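Local coordinates for protein glutamate--tRNA ligase (Methanothermobacter thermautotrophicus, PDB 3AII) that is a non-discriminating archaeal glutamyl-tRNA synthetase, probably activating glutamate with ATP and passing the glutamyl group to the acceptor end of tRNA, at residues R361-A367 / Y390-I396; R115-L119 / Y320-K324; N437-E441 / I516-A520. One frame throughout, in Å; residues are numbered along the deposited sequence.

The three contacts run from the catalytic end of the molecule to the anticodon end. Contact 2 probably lies nearest the active site: its helix begins within the HIGH motif (103-113), and its loop leads into an unmodelled stretch where the KMSKS-type loop of class I synthetases would be expected. Contact 1 has its centre 18 Å from that of contact 2, their nearest atoms about 6 Å apart; helix 365-375 begins in contact 1 and packs against Arg115 and Leu323 of contact 2. Centres of contacts 1 and 3 are 26 Å apart, those of 2 and 3 43 Å. Contact 1, touched by C-terminal strand 546-552, sits at the junction between catalytic and anticodon-binding parts.

Contact 1: residues R361-A367 / Y390-I396; sequences RGIRPEA and YGLNRSI
Asn393 reaches from helix 386-397 to the turn that starts helix 365-375 and holds its backbone with both ends of the amide. The two helices lie in the helical part of the chain that follows the Rossmann-type core and leads to the anticodon-binding beta domains, and the turn between helices 355-360 and 365-375 opens with a Schellman motif at Gly362, whose positive phi suits a residue without a side chain. Asn393 ND2 gives a hydrogen to Gly362 O at 3.2 Å, while OD1 accepts from Arg364 N at 2.8 Å, a nearly straight bond (172°) that arrives tilted from the amide carbonyl plane. With CG swung roughly opposite the backbone N (chi1 -156°), the amide points into the turn, and opposite demands at its two ends fix which way round it sits. ND2 is also bonded to His552 of the C-terminal strand. Ile363 CD1 lies 3.6 Å from Asn393 ND2.

A second polar link joins Arg361 to Tyr390: NH2 donates to the phenol OH at 2.8 Å, with the oxygen at the edge of the guanidinium and in its plane. The guanidinium and the ring stand 76° apart. Carbonyls of the C-terminal strand share this arginine, Ala551 O taking NH2 and Tyr550 O taking NE, so the contact is tied to the beta domains as well. Arg364, at the N-cap position of helix 365-375, has two conformers; in the one described here NH1 makes a salt bridge with Glu400, and Ile396 CG2 sits over one guanidinium face, 3.6 Å from Arg364 NH2.

Van der Waals contacts fill in around these bonds. Ala367 CB meets Leu392 CB at 4.2 Å, and Leu392 CD1 comes within 3.6 Å of Ala367 O. Ile396 reaches the start of the helix with CD1, 4.0 Å from Ala367 N.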
loop_
_atom_site.group_PDB
_atom_site.type_symbol
_atom_site.label_atom_id
_atom_site.label_comp_id
_atom_site.label_asym_id
_atom_site.label_seq_id
_atom_site.Cartn_x
_atom_site.Cartn_y
_atom_site.Cartn_z
ATOM N N ARG A 361 1.117 -6.648 -9.946
ATOM C CA ARG A 361 0.092 -7.635 -10.289
ATOM C C ARG A 361 -0.962 -7.102 -11.266
ATOM O O ARG A 361 -1.812 -7.858 -11.743
ATOM C CB ARG A 361 -0.594 -8.124 -9.005
ATOM C CG ARG A 361 0.313 -8.973 -8.142
ATOM C CD ARG A 361 -0.293 -9.205 -6.769
ATOM N NE ARG A 361 -1.664 -9.678 -6.848
ATOM C CZ ARG A 361 -2.534 -9.614 -5.846
ATOM N NH1 ARG A 361 -2.178 -9.070 -4.676
ATOM N NH2 ARG A 361 -3.759 -10.083 -6.008
ATOM N N GLY A 362 -0.917 -5.804 -11.548
ATOM C CA GLY A 362 -1.880 -5.189 -12.449
ATOM C C GLY A 362 -3.081 -4.562 -11.763
ATOM O O GLY A 362 -4.095 -4.272 -12.410
ATOM N N ILE A 363 -2.984 -4.344 -10.457
ATOM C CA ILE A 363 -4.003 -3.542 -9.781
ATOM C C ILE A 363 -3.800 -2.064 -10.140
ATOM O O ILE A 363 -2.702 -1.523 -9.984
ATOM C CB ILE A 363 -3.932 -3.695 -8.257
ATOM C CG1 ILE A 363 -4.029 -5.172 -7.850
ATOM C CG2 ILE A 363 -5.011 -2.844 -7.597
ATOM C CD1 ILE A 363 -5.294 -5.857 -8.298
ATOM N N ARG A 364 -4.858 -1.404 -10.601
ATOM C CA ARG A 364 -4.797 -0.005 -11.051
ATOM C C ARG A 364 -4.886 0.993 -9.898
ATOM O O ARG A 364 -5.665 0.796 -8.959
ATOM C CB ARG A 364 -5.957 0.283 -12.012
ATOM C CG ARG A 364 -5.921 -0.482 -13.324
ATOM C CD ARG A 364 -5.119 0.265 -14.380
ATOM N NE ARG A 364 -5.394 -0.252 -15.717
ATOM C CZ ARG A 364 -6.055 0.414 -16.660
ATOM N NH1 ARG A 364 -6.253 -0.143 -17.843
ATOM N NH2 ARG A 364 -6.497 1.642 -16.426
ATOM N N PRO A 365 -4.127 2.093 -9.973
ATOM C CA PRO A 365 -4.215 3.054 -8.874
ATOM C C PRO A 365 -5.602 3.686 -8.794
ATOM O O PRO A 365 -6.030 4.062 -7.701
ATOM C CB PRO A 365 -3.140 4.099 -9.218
ATOM C CG PRO A 365 -2.866 3.922 -10.683
ATOM C CD PRO A 365 -3.118 2.460 -10.978
ATOM N N GLU A 366 -6.294 3.783 -9.927
ATOM C CA GLU A 366 -7.651 4.320 -9.994
ATOM C C GLU A 366 -8.618 3.502 -9.141
ATOM O O GLU A 366 -9.578 4.034 -8.571
ATOM C CB GLU A 366 -8.133 4.335 -11.449
ATOM C CG GLU A 366 -7.450 5.372 -12.349
ATOM C CD GLU A 366 -6.020 5.011 -12.751
ATOM O OE1 GLU A 366 -5.666 3.809 -12.797
ATOM O OE2 GLU A 366 -5.243 5.948 -13.040
ATOM N N ALA A 367 -8.376 2.188 -9.091
ATOM C CA ALA A 367 -9.200 1.289 -8.281
ATOM C C ALA A 367 -9.022 1.618 -6.800
ATOM O O ALA A 367 -9.988 1.649 -6.033
ATOM C CB ALA A 367 -8.835 -0.174 -8.544
ATOM N N TYR A 390 -10.514 -5.976 -5.743
ATOM C CA TYR A 390 -10.505 -6.732 -6.992
ATOM C C TYR A 390 -11.740 -6.409 -7.825
ATOM O O TYR A 390 -11.669 -6.320 -9.053
ATOM C CB TYR A 390 -10.443 -8.240 -6.730
ATOM C CG TYR A 390 -9.194 -8.708 -6.010
ATOM C CD1 TYR A 390 -8.022 -7.966 -6.052
ATOM C CD2 TYR A 390 -9.179 -9.915 -5.319
ATOM C CE1 TYR A 390 -6.880 -8.392 -5.402
ATOM C CE2 TYR A 390 -8.036 -10.351 -4.668
ATOM C CZ TYR A 390 -6.891 -9.586 -4.715
ATOM O OH TYR A 390 -5.751 -10.013 -4.081
ATOM N N GLY A 391 -12.875 -6.250 -7.154
ATOM C CA GLY A 391 -14.109 -5.898 -7.826
ATOM C C GLY A 391 -14.010 -4.594 -8.595
ATOM O O GLY A 391 -14.482 -4.492 -9.731
ATOM N N LEU A 392 -13.393 -3.589 -7.979
ATOM C CA LEU A 392 -13.219 -2.301 -8.629
ATOM C C LEU A 392 -12.221 -2.412 -9.769
ATOM O O LEU A 392 -12.405 -1.817 -10.834
ATOM C CB LEU A 392 -12.735 -1.259 -7.618
ATOM C CG LEU A 392 -13.779 -0.812 -6.597
ATOM C CD1 LEU A 392 -13.108 0.029 -5.525
ATOM C CD2 LEU A 392 -14.892 -0.036 -7.285
ATOM N N ASN A 393 -11.154 -3.161 -9.532
ATOM C CA ASN A 393 -10.140 -3.343 -10.561
ATOM C C ASN A 393 -10.686 -4.112 -11.757
ATOM O O ASN A 393 -10.397 -3.787 -12.916
ATOM C CB ASN A 393 -8.926 -4.079 -9.998
ATOM C CG ASN A 393 -7.679 -3.785 -10.784
ATOM O OD1 ASN A 393 -7.303 -2.619 -10.940
ATOM N ND2 ASN A 393 -7.033 -4.829 -11.305
ATOM N N ARG A 394 -11.472 -5.142 -11.468
ATOM C CA ARG A 394 -12.080 -5.960 -12.515
ATOM C C ARG A 394 -12.963 -5.106 -13.432
ATOM O O ARG A 394 -12.920 -5.245 -14.652
ATOM C CB ARG A 394 -12.883 -7.097 -11.886
ATOM C CG ARG A 394 -13.550 -8.032 -12.890
ATOM C CD ARG A 394 -14.285 -9.170 -12.168
ATOM N NE ARG A 394 -13.382 -9.919 -11.297
ATOM C CZ ARG A 394 -13.420 -9.902 -9.965
ATOM N NH1 ARG A 394 -12.536 -10.616 -9.271
ATOM N NH2 ARG A 394 -14.340 -9.189 -9.324
ATOM N N SER A 395 -13.733 -4.193 -12.845
ATOM C CA SER A 395 -14.572 -3.298 -13.630
ATOM C C SER A 395 -13.761 -2.483 -14.624
ATOM O O SER A 395 -14.225 -2.203 -15.728
ATOM C CB SER A 395 -15.412 -2.399 -12.725
ATOM O OG SER A 395 -16.314 -3.205 -11.988
ATOM N N ILE A 396 -12.542 -2.125 -14.242
ATOM C CA ILE A 396 -11.652 -1.417 -15.151
ATOM C C ILE A 396 -11.046 -2.356 -16.194
ATOM O O ILE A 396 -11.128 -2.103 -17.392
ATOM C CB ILE A 396 -10.518 -0.713 -14.395
ATOM C CG1 ILE A 396 -11.092 0.335 -13.438
ATOM C CG2 ILE A 396 -9.544 -0.065 -15.386
ATOM C CD1 ILE A 396 -10.058 0.919 -12.497
#

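Contact 2: residues R115-L119 / Y320-K324; sequences RAAIL and YGRLK
Arg115 and Tyr320 make a mixed polar and aromatic contact in the Rossmann-type catalytic domain, between the helix that begins in the HIGH motif and the loop after strand 316-318. The Arg115 chain is fully extended (chi1 -170°, the later torsions also near 180°), which carries its guanidinium past the tyrosine. Tyr320 CD2 lies over the centre of one guanidinium face, 3.3 Å from Arg115 CZ, although the two planes are 39° apart. At the end of the arginine, NH1 donates to Gly321 O over 2.7 Å; the bond is bent, 135° at the hydrogen, and the oxygen lies off the guanidinium plane. NH2 has its own acceptor in Gly376 O, so two backbone carbonyls grip the group. Leu119 supports the ring: its CD1 sits over a face, 4.1 Å from the centroid, as a CH-pi contact. The phenol OH of Tyr320 rests against Ala116, 3.5 Å from CB. Around this, Met372 and Ile375 of helix 365-375 pack against Arg115, Ile375 also touches Leu323, and Leu291 of strand 289-291 lies against both Leu119 and Tyr320.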
loop_
_atom_site.group_PDB
_atom_site.type_symbol
_atom_site.label_atom_id
_atom_site.label_comp_id
_atom_site.label_asym_id
_atom_site.label_seq_id
_atom_site.Cartn_x
_atom_site.Cartn_y
_atom_site.Cartn_z
ATOM N N ARG A 115 -4.869 5.329 1.749
ATOM C CA ARG A 115 -6.072 6.003 2.220
ATOM C C ARG A 115 -5.824 7.443 2.705
ATOM O O ARG A 115 -6.509 8.368 2.269
ATOM C CB ARG A 115 -6.741 5.180 3.320
ATOM C CG ARG A 115 -8.106 5.690 3.682
ATOM C CD ARG A 115 -8.817 4.773 4.658
ATOM N NE ARG A 115 -10.095 5.348 5.058
ATOM C CZ ARG A 115 -10.770 4.990 6.143
ATOM N NH1 ARG A 115 -10.283 4.052 6.941
ATOM N NH2 ARG A 115 -11.927 5.572 6.429
ATOM N N ALA A 116 -4.860 7.633 3.605
ATOM C CA ALA A 116 -4.532 8.982 4.083
ATOM C C ALA A 116 -4.084 9.878 2.937
ATOM O O ALA A 116 -4.445 11.054 2.861
ATOM C CB ALA A 116 -3.449 8.928 5.159
ATOM N N ALA A 117 -3.281 9.320 2.043
ATOM C CA ALA A 117 -2.751 10.103 0.929
ATOM C C ALA A 117 -3.869 10.553 -0.000
ATOM O O ALA A 117 -3.962 11.723 -0.373
ATOM C CB ALA A 117 -1.725 9.292 0.163
ATOM N N ILE A 118 -4.730 9.608 -0.359
ATOM C CA ILE A 118 -5.843 9.903 -1.257
ATOM C C ILE A 118 -6.822 10.908 -0.643
ATOM O O ILE A 118 -7.203 11.880 -1.287
ATOM C CB ILE A 118 -6.570 8.611 -1.662
ATOM C CG1 ILE A 118 -5.677 7.780 -2.590
ATOM C CG2 ILE A 118 -7.897 8.936 -2.358
ATOM C CD1 ILE A 118 -6.002 6.325 -2.594
ATOM N N LEU A 119 -7.218 10.684 0.606
ATOM C CA LEU A 119 -8.198 11.566 1.225
ATOM C C LEU A 119 -7.660 12.990 1.338
ATOM O O LEU A 119 -8.345 13.956 1.012
ATOM C CB LEU A 119 -8.632 11.027 2.594
ATOM C CG LEU A 119 -9.429 9.729 2.509
ATOM C CD1 LEU A 119 -9.678 9.148 3.895
ATOM C CD2 LEU A 119 -10.736 9.975 1.770
ATOM N N TYR A 320 -10.841 9.392 11.203
ATOM C CA TYR A 320 -11.736 8.423 10.579
ATOM C C TYR A 320 -11.428 6.995 11.017
ATOM O O TYR A 320 -10.328 6.696 11.491
ATOM C CB TYR A 320 -11.702 8.552 9.054
ATOM C CG TYR A 320 -10.323 8.467 8.445
ATOM C CD1 TYR A 320 -9.684 9.606 7.964
ATOM C CD2 TYR A 320 -9.659 7.252 8.343
ATOM C CE1 TYR A 320 -8.426 9.532 7.391
ATOM C CE2 TYR A 320 -8.397 7.168 7.780
ATOM C CZ TYR A 320 -7.787 8.313 7.307
ATOM O OH TYR A 320 -6.537 8.235 6.745
ATOM N N GLY A 321 -12.408 6.114 10.849
ATOM C CA GLY A 321 -12.306 4.757 11.350
ATOM C C GLY A 321 -11.228 3.916 10.703
ATOM O O GLY A 321 -10.726 4.243 9.629
ATOM N N ARG A 322 -10.879 2.817 11.363
ATOM C CA ARG A 322 -9.874 1.905 10.843
ATOM C C ARG A 322 -10.399 1.125 9.645
ATOM O O ARG A 322 -11.607 0.954 9.477
ATOM C CB ARG A 322 -9.404 0.939 11.932
ATOM C CG ARG A 322 -8.724 1.620 13.103
ATOM C CD ARG A 322 -8.118 0.611 14.062
ATOM N NE ARG A 322 -7.333 1.263 15.106
ATOM C CZ ARG A 322 -6.602 0.615 16.007
ATOM N NH1 ARG A 322 -6.554 -0.711 15.995
ATOM N NH2 ARG A 322 -5.919 1.292 16.921
ATOM N N LEU A 323 -9.476 0.661 8.814
ATOM C CA LEU A 323 -9.815 -0.168 7.676
ATOM C C LEU A 323 -9.066 -1.484 7.821
ATOM O O LEU A 323 -7.841 -1.496 7.929
ATOM C CB LEU A 323 -9.410 0.526 6.378
ATOM C CG LEU A 323 -10.136 0.056 5.124
ATOM C CD1 LEU A 323 -11.605 0.418 5.226
ATOM C CD2 LEU A 323 -9.516 0.669 3.881
ATOM N N LYS A 324 -9.801 -2.591 7.837
ATOM C CA LYS A 324 -9.191 -3.898 8.049
ATOM C C LYS A 324 -9.816 -4.966 7.157
ATOM O O LYS A 324 -11.024 -4.960 6.920
ATOM C CB LYS A 324 -9.303 -4.302 9.521
ATOM C CG LYS A 324 -8.631 -3.326 10.479
ATOM C CD LYS A 324 -8.868 -3.706 11.933
ATOM C CE LYS A 324 -8.138 -2.756 12.870
ATOM N NZ LYS A 324 -8.329 -3.122 14.300
#

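Contact 3: residues N437-E441 / I516-A520; sequences NRVLE and IEADA
Arg438 crosses the Glu517 side chain at about a right angle and is met by its carboxylate at almost every atom. CB touches two acids, 3.4 Å from Glu517 OE1 and 3.4 Å from Asp519 OD2; the latter stays 5.6 Å from Arg438 NE. CG comes still closer to Glu517 OE1, at 3.3 Å, and there the chain turns, with chi2 at 117°, well off a staggered value. CD lies 3.8 Å from Glu517 OE1, and a second bend at the next torsion turns the guanidinium side-on: NE donates to OE1 over 3.0 Å at 163°, in the guanidinium plane but tilted from the carboxylate plane on the syn side, and NH1 reaches the syn lone pair of OE2 at 2.9 Å in a more bent bond (144°). This two-pronged salt bridge joins two beta-barrel parts of the anticodon-binding region, as in GlnRS-type enzymes: Arg438 comes from hairpin 422-427/437-442, an excursion between strands 410-416 and 445-449, and Glu517 follows strand 511-516 of the other barrel. NH2 goes to Glu532 and to Pro427 O, and Phe405 adds a cation-pi contact. Phe405 N also bonds Glu517 OE2. With an alanine here, buried Glu517 would probably lose its countercharge and both side-chain bonds, and Glu532 this partner. Leu440 CD2 lies 3.4 Å from Glu517 OE1, its side chain crossing the glutamate nearly perpendicularly.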
loop_
_atom_site.group_PDB
_atom_site.type_symbol
_atom_site.label_atom_id
_atom_site.label_comp_id
_atom_site.label_asym_id
_atom_site.label_seq_id
_atom_site.Cartn_x
_atom_site.Cartn_y
_atom_site.Cartn_z
ATOM N N ASN A 437 -9.078 -10.148 -34.201
ATOM C CA ASN A 437 -9.334 -11.489 -33.673
ATOM C C ASN A 437 -8.069 -12.325 -33.640
ATOM O O ASN A 437 -7.268 -12.276 -34.575
ATOM C CB ASN A 437 -10.358 -12.215 -34.536
ATOM C CG ASN A 437 -11.734 -11.593 -34.464
ATOM O OD1 ASN A 437 -12.037 -10.855 -33.544
ATOM N ND2 ASN A 437 -12.580 -11.901 -35.451
ATOM N N ARG A 438 -7.900 -13.113 -32.578
ATOM C CA ARG A 438 -6.910 -14.193 -32.626
ATOM C C ARG A 438 -7.375 -15.277 -33.589
ATOM O O ARG A 438 -8.574 -15.516 -33.741
ATOM C CB ARG A 438 -6.712 -14.819 -31.240
ATOM C CG ARG A 438 -6.334 -13.862 -30.136
ATOM C CD ARG A 438 -7.403 -13.819 -29.046
ATOM N NE ARG A 438 -7.439 -15.080 -28.294
ATOM C CZ ARG A 438 -8.359 -15.363 -27.382
ATOM N NH1 ARG A 438 -8.298 -16.506 -26.711
ATOM N NH2 ARG A 438 -9.344 -14.506 -27.148
ATOM N N VAL A 439 -6.422 -15.930 -34.250
ATOM C CA VAL A 439 -6.710 -17.046 -35.134
ATOM C C VAL A 439 -5.960 -18.227 -34.596
ATOM O O VAL A 439 -4.731 -18.203 -34.484
ATOM C CB VAL A 439 -6.272 -16.765 -36.579
ATOM C CG1 VAL A 439 -6.642 -17.929 -37.491
ATOM C CG2 VAL A 439 -6.930 -15.470 -37.053
ATOM N N LEU A 440 -6.714 -19.247 -34.228
ATOM C CA LEU A 440 -6.147 -20.459 -33.654
ATOM C C LEU A 440 -6.372 -21.598 -34.621
ATOM O O LEU A 440 -7.500 -21.842 -35.048
ATOM C CB LEU A 440 -6.837 -20.790 -32.339
ATOM C CG LEU A 440 -6.707 -19.726 -31.248
ATOM C CD1 LEU A 440 -7.315 -20.192 -29.946
ATOM C CD2 LEU A 440 -5.253 -19.398 -31.043
ATOM N N GLU A 441 -5.296 -22.290 -34.967
ATOM C CA GLU A 441 -5.374 -23.360 -35.938
ATOM C C GLU A 441 -5.383 -24.719 -35.233
ATOM O O GLU A 441 -4.354 -25.181 -34.738
ATOM C CB GLU A 441 -4.199 -23.279 -36.912
ATOM C CG GLU A 441 -4.068 -21.951 -37.645
ATOM C CD GLU A 441 -4.982 -21.831 -38.851
ATOM O OE1 GLU A 441 -5.816 -22.749 -39.087
ATOM O OE2 GLU A 441 -4.853 -20.811 -39.574
ATOM N N ILE A 516 0.672 -20.894 -23.409
ATOM C CA ILE A 516 -0.222 -19.818 -23.818
ATOM C C ILE A 516 -0.246 -19.763 -25.345
ATOM O O ILE A 516 0.689 -20.195 -26.013
ATOM C CB ILE A 516 0.226 -18.464 -23.169
ATOM C CG1 ILE A 516 -0.842 -17.372 -23.339
ATOM C CG2 ILE A 516 1.609 -18.025 -23.703
ATOM C CD1 ILE A 516 -0.629 -16.146 -22.432
ATOM N N GLU A 517 -1.335 -19.259 -25.905
ATOM C CA GLU A 517 -1.449 -19.206 -27.352
ATOM C C GLU A 517 -0.424 -18.256 -27.997
ATOM O O GLU A 517 0.059 -17.321 -27.363
ATOM C CB GLU A 517 -2.877 -18.844 -27.751
ATOM C CG GLU A 517 -3.228 -17.397 -27.504
ATOM C CD GLU A 517 -4.678 -17.124 -27.842
ATOM O OE1 GLU A 517 -4.957 -16.682 -28.977
ATOM O OE2 GLU A 517 -5.531 -17.370 -26.971
ATOM N N ALA A 518 -0.104 -18.542 -29.263
ATOM C CA ALA A 518 0.940 -17.839 -30.009
ATOM C C ALA A 518 0.855 -16.322 -29.975
ATOM O O ALA A 518 1.878 -15.641 -29.880
ATOM C CB ALA A 518 0.959 -18.326 -31.467
ATOM N N ASP A 519 -0.353 -15.771 -30.053
ATOM C CA ASP A 519 -0.497 -14.314 -30.081
ATOM C C ASP A 519 0.003 -13.569 -28.843
ATOM O O ASP A 519 0.304 -12.378 -28.903
ATOM C CB ASP A 519 -1.945 -13.922 -30.364
ATOM C CG ASP A 519 -2.275 -13.957 -31.836
ATOM O OD1 ASP A 519 -1.380 -13.648 -32.658
ATOM O OD2 ASP A 519 -3.432 -14.295 -32.171
ATOM N N ALA A 520 0.081 -14.260 -27.713
ATOM C CA ALA A 520 0.590 -13.672 -26.496
ATOM C C ALA A 520 1.992 -13.101 -26.707
ATOM O O ALA A 520 2.396 -12.190 -26.006
ATOM C CB ALA A 520 0.584 -14.707 -25.369
#